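Local coordinates for glutamate racemase (Bacillus anthracis, PDB 2DWU), which belongs to the Asp/Glu/hydantoin racemase family of alpha/beta enzymes built on parallel sheets, and is seen here as a dimer with D-glutamic acid bound, at residues Leu20-Ala23 / Ser24-Arg28; Arg43-Tyr46 / Gly47-Ser50. All blocks are in the same frame, centred on the assembly; numbering follows the deposited sequence.

Contact 1: Leu20-Ala23 / Ser24-Arg28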
loop_
_atom_site.group_PDB
_atom_site.type_symbol
_atom_site.label_atom_id
_atom_site.label_comp_id
_atom_site.label_asym_id
_atom_site.label_seq_id
_atom_site.Cartn_x
_atom_site.Cartn_y
_atom_site.Cartn_z
ATOM N N LEU B 20 -14.196 -2.519 13.874
ATOM C CA LEU B 20 -14.245 -3.876 13.348
ATOM C C LEU B 20 -13.975 -3.868 11.843
ATOM O O LEU B 20 -13.575 -4.882 11.281
ATOM C CB LEU B 20 -15.596 -4.558 13.617
ATOM C CG LEU B 20 -15.912 -4.907 15.073
ATOM C CD1 LEU B 20 -17.282 -5.647 15.092
ATOM C CD2 LEU B 20 -14.807 -5.813 15.673
ATOM N N THR B 21 -14.195 -2.738 11.173
ATOM C CA THR B 21 -13.877 -2.702 9.741
ATOM C C THR B 21 -12.366 -2.854 9.563
ATOM O O THR B 21 -11.899 -3.549 8.635
ATOM C CB THR B 21 -14.373 -1.384 9.053
ATOM O OG1 THR B 21 -13.835 -0.236 9.718
ATOM C CG2 THR B 21 -15.873 -1.297 9.141
ATOM N N VAL B 22 -11.595 -2.222 10.458
ATOM C CA VAL B 22 -10.145 -2.294 10.423
ATOM C C VAL B 22 -9.681 -3.696 10.849
ATOM O O VAL B 22 -8.821 -4.305 10.232
ATOM C CB VAL B 22 -9.523 -1.231 11.349
ATOM C CG1 VAL B 22 -8.007 -1.321 11.322
ATOM C CG2 VAL B 22 -9.956 0.150 10.901
ATOM N N ALA B 23 -10.269 -4.207 11.916
ATOM C CA ALA B 23 -9.909 -5.535 12.368
ATOM C C ALA B 23 -10.141 -6.573 11.277
ATOM O O ALA B 23 -9.299 -7.450 11.075
ATOM C CB ALA B 23 -10.730 -5.885 13.590
ATOM N N SER B 24 -11.263 -6.481 10.567
ATOM C CA SER B 24 -11.559 -7.455 9.525
ATOM C C SER B 24 -10.509 -7.415 8.431
ATOM O O SER B 24 -10.110 -8.451 7.919
ATOM C CB SER B 24 -12.959 -7.230 8.921
ATOM O OG SER B 24 -13.018 -6.055 8.125
ATOM N N GLU B 25 -10.048 -6.219 8.069
ATOM C CA GLU B 25 -9.037 -6.140 7.028
ATOM C C GLU B 25 -7.682 -6.685 7.491
ATOM O O GLU B 25 -6.956 -7.276 6.703
ATOM C CB GLU B 25 -8.928 -4.697 6.536
ATOM C CG GLU B 25 -10.081 -4.395 5.561
ATOM C CD GLU B 25 -9.985 -5.281 4.333
ATOM O OE1 GLU B 25 -8.973 -5.174 3.622
ATOM O OE2 GLU B 25 -10.888 -6.123 4.083
ATOM N N ILE B 26 -7.332 -6.493 8.760
ATOM C CA ILE B 26 -6.075 -7.059 9.273
ATOM C C ILE B 26 -6.196 -8.588 9.258
ATOM O O ILE B 26 -5.268 -9.291 8.840
ATOM C CB ILE B 26 -5.785 -6.546 10.695
ATOM C CG1 ILE B 26 -5.490 -5.036 10.630
ATOM C CG2 ILE B 26 -4.594 -7.297 11.299
ATOM C CD1 ILE B 26 -5.391 -4.372 12.010
ATOM N N ILE B 27 -7.348 -9.100 9.687
ATOM C CA ILE B 27 -7.570 -10.556 9.693
ATOM C C ILE B 27 -7.474 -11.136 8.269
ATOM O O ILE B 27 -6.909 -12.233 8.050
ATOM C CB ILE B 27 -8.945 -10.871 10.341
ATOM C CG1 ILE B 27 -8.828 -10.612 11.847
ATOM C CG2 ILE B 27 -9.403 -12.327 10.007
ATOM C CD1 ILE B 27 -10.156 -10.618 12.576
ATOM N N ARG B 28 -7.990 -10.401 7.283
ATOM C CA ARG B 28 -7.948 -10.854 5.901
ATOM C C ARG B 28 -6.567 -10.778 5.248
ATOM O O ARG B 28 -6.122 -11.726 4.598
ATOM C CB ARG B 28 -8.947 -10.052 5.062
ATOM C CG ARG B 28 -9.119 -10.563 3.629
ATOM C CD ARG B 28 -10.169 -9.737 2.878
ATOM N NE ARG B 28 -9.727 -8.376 2.586
ATOM C CZ ARG B 28 -8.876 -8.079 1.604
ATOM N NH1 ARG B 28 -8.392 -9.044 0.833
ATOM N NH2 ARG B 28 -8.514 -6.821 1.403
#
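Leu20 to Ala23 and Ser24 to Arg28 are successive turns of helix 20-29, joined by i to i+4 bonds such as Ser24 N to Leu20 O (2.9 Å) and Ile27 N to Ala23 O (2.9 Å). The Ser24 hydroxyl can add a bond of its own. A chi1 of 71° folds it back over its own main chain. In the conformer described here, OG donates to Thr21 O at 2.8 Å, from above the carbonyl plane. Ser24 has a second conformer, so this bond may not be permanent. Glu25 N reaches the same oxygen from the same face over 3.3 Å, a longer bond. Thr21 turns its own hydroxyl elsewhere, to Thr189 O.

On another face of the helix, Val22 CG1 packs obliquely against Ile26 CD1 at 4.1 Å. Val22 also touches Ala76 and Val99, and Ile26 rests on Ile35 of strand 35-39.

Arg28 grips Glu25, three residues earlier, side-on. NH2 meets OE1 at 2.8 Å, on its syn lone pair. NE meets OE2 at 2.9 Å, also on the syn side but out of the carboxylate plane. Arg28 NH2 also bonds Lys109 O of the second subunit. The two-nitrogen grip fixes the rotation of the guanidinium, so the salt bridge probably helps to orient Arg28 for the dimer contact.

Contact 2: Arg43-Tyr46 / Gly47-Ser50. With DGL (D-glutamic acid), chain H.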
loop_
_atom_site.group_PDB
_atom_site.type_symbol
_atom_site.label_atom_id
_atom_site.label_comp_id
_atom_site.label_asym_id
_atom_site.label_seq_id
_atom_site.Cartn_x
_atom_site.Cartn_y
_atom_site.Cartn_z
ATOM N N ARG B 43 -18.003 5.147 26.003
ATOM C CA ARG B 43 -17.752 6.566 25.789
ATOM C C ARG B 43 -17.803 6.998 24.313
ATOM O O ARG B 43 -17.390 8.098 23.956
ATOM C CB ARG B 43 -16.428 6.963 26.430
ATOM C CG ARG B 43 -16.449 6.703 27.962
ATOM C CD ARG B 43 -15.196 7.210 28.677
ATOM N NE ARG B 43 -13.999 6.468 28.270
ATOM C CZ ARG B 43 -12.902 6.346 29.010
ATOM N NH1 ARG B 43 -12.831 6.906 30.211
ATOM N NH2 ARG B 43 -11.861 5.659 28.541
ATOM N N CYS B 44 -18.319 6.119 23.468
ATOM C CA CYS B 44 -18.489 6.392 22.037
ATOM C C CYS B 44 -19.741 7.285 21.975
ATOM O O CYS B 44 -20.703 7.043 22.717
ATOM C CB CYS B 44 -18.727 5.065 21.315
ATOM S SG CYS B 44 -18.777 5.154 19.513
ATOM N N PRO B 45 -19.767 8.302 21.094
ATOM C CA PRO B 45 -18.742 8.714 20.124
ATOM C C PRO B 45 -17.637 9.645 20.608
ATOM O O PRO B 45 -17.824 10.443 21.531
ATOM C CB PRO B 45 -19.576 9.376 19.023
ATOM C CG PRO B 45 -20.616 10.097 19.835
ATOM C CD PRO B 45 -21.018 9.068 20.876
ATOM N N TYR B 46 -16.478 9.520 19.962
ATOM C CA TYR B 46 -15.344 10.386 20.221
ATOM C C TYR B 46 -15.396 11.599 19.293
ATOM O O TYR B 46 -14.798 12.644 19.569
ATOM C CB TYR B 46 -14.051 9.646 19.923
ATOM C CG TYR B 46 -13.611 8.659 20.973
ATOM C CD1 TYR B 46 -14.419 8.323 22.079
ATOM C CD2 TYR B 46 -12.357 8.087 20.869
ATOM C CE1 TYR B 46 -13.944 7.439 23.069
ATOM C CE2 TYR B 46 -11.885 7.212 21.828
ATOM C CZ TYR B 46 -12.665 6.894 22.918
ATOM O OH TYR B 46 -12.090 6.045 23.837
ATOM N N GLY B 47 -16.118 11.455 18.189
ATOM C CA GLY B 47 -16.166 12.516 17.196
ATOM C C GLY B 47 -16.404 13.924 17.692
ATOM O O GLY B 47 -15.695 14.832 17.303
ATOM N N PRO B 48 -17.397 14.121 18.578
ATOM C CA PRO B 48 -17.748 15.430 19.140
ATOM C C PRO B 48 -17.003 15.822 20.415
ATOM O O PRO B 48 -17.237 16.902 20.968
ATOM C CB PRO B 48 -19.254 15.307 19.405
ATOM C CG PRO B 48 -19.684 14.027 18.706
ATOM C CD PRO B 48 -18.473 13.152 18.830
ATOM N N ARG B 49 -16.108 14.956 20.877
ATOM C CA ARG B 49 -15.359 15.220 22.104
ATOM C C ARG B 49 -14.114 16.084 21.924
ATOM O O ARG B 49 -13.571 16.193 20.821
ATOM C CB ARG B 49 -14.967 13.893 22.755
ATOM C CG ARG B 49 -16.133 13.034 23.194
ATOM C CD ARG B 49 -15.610 11.832 23.996
ATOM N NE ARG B 49 -16.703 10.965 24.432
ATOM C CZ ARG B 49 -17.277 11.061 25.633
ATOM N NH1 ARG B 49 -16.851 11.976 26.501
ATOM N NH2 ARG B 49 -18.263 10.248 25.961
ATOM N N SER B 50 -13.667 16.717 23.005
ATOM C CA SER B 50 -12.467 17.547 22.939
ATOM C C SER B 50 -11.246 16.677 22.696
ATOM O O SER B 50 -11.244 15.489 23.037
ATOM C CB SER B 50 -12.247 18.321 24.245
ATOM O OG SER B 50 -11.857 17.477 25.316
HETATM N N DGL H . -14.528 5.395 15.215
HETATM C CA DGL H . -14.837 6.834 14.941
HETATM C C DGL H . -13.982 7.339 13.832
HETATM O O DGL H . -13.823 8.535 13.625
HETATM C CB DGL H . -16.328 6.992 14.569
HETATM C CG DGL H . -17.146 6.929 15.881
HETATM C CD DGL H . -16.871 7.985 16.871
HETATM O OE1 DGL H . -17.202 9.163 16.726
HETATM O OE2 DGL H . -16.218 7.604 17.945
HETATM O OXT DGL H . -13.392 6.447 13.085
HETATM O O HOH W 1 -20.614 9.168 24.602
HETATM O O HOH W 2 -12.642 14.391 18.832
#
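Arg49 sets CG opposite its own carbonyl carbon (chi1 -63°) and then runs straight from CG to NE, which carries its guanidinium back to the carbonyls of Arg43 and Pro45. NE donates to Arg43 O at 3.0 Å, in the plane of that carbonyl. The bond is bent, and the oxygen lies off the guanidinium plane. NH2 adds a weak bond to the same oxygen, and NE a weak one to Pro45 O at 3.2 Å. The guanidinium thus binds residues leading into the turn, while NH1 makes a salt bridge with Glu53.

The Tyr46 side chain crosses that of Arg49 at a slant. Its CD1 is 4.2 Å from Arg49 CD, and its ring plane stands 87° from the guanidinium. The phenol OH bonds Asp40, which also holds Arg43 NE. A type I turn from Tyr46 to Arg49 is closed by Arg49 N to Tyr46 O (3.0 Å). In the Pro48 conformer described here, one of two, Pro45 CG meets Pro48 CD at 3.9 Å, the rings crossing at about a right angle. Pro45 follows a cis peptide bond.

The opening of the turn presents two successive N-H groups to the side-chain carboxylate of D-glutamic acid. Tyr46 N meets OE2 at 2.8 Å, almost straight at 176°, and Gly47 N meets OE1 at 2.9 Å. Each oxygen therefore gets its own backbone donor. Ser50 then caps helix 51-65 through Glu53 N. This is a ligand-pocket loop that binds a carboxylate through main-chain amides.

In the fold
Contact 1 comes first along the chain and contact 2 follows in series. Their centres lie 22 Å apart, on opposite sides of the chain's centre, and their nearest atoms are about 11 Å apart. Both belong to the part of the fold built on the six-stranded parallel sheet. Helix 20-29, with contact 1, connects strand 9-14 to strand 35-39. The loop 43-50 follows strand 35-39 and leads into helix 51-65. Contact 2 binds D-glutamic acid directly and forms part of the pocket wall. The Thr21 side chain of contact 1 lies about 7 Å off and bonds Thr189 O, whose side chain does bind the ligand. At Arg28, contact 1 touches the second subunit.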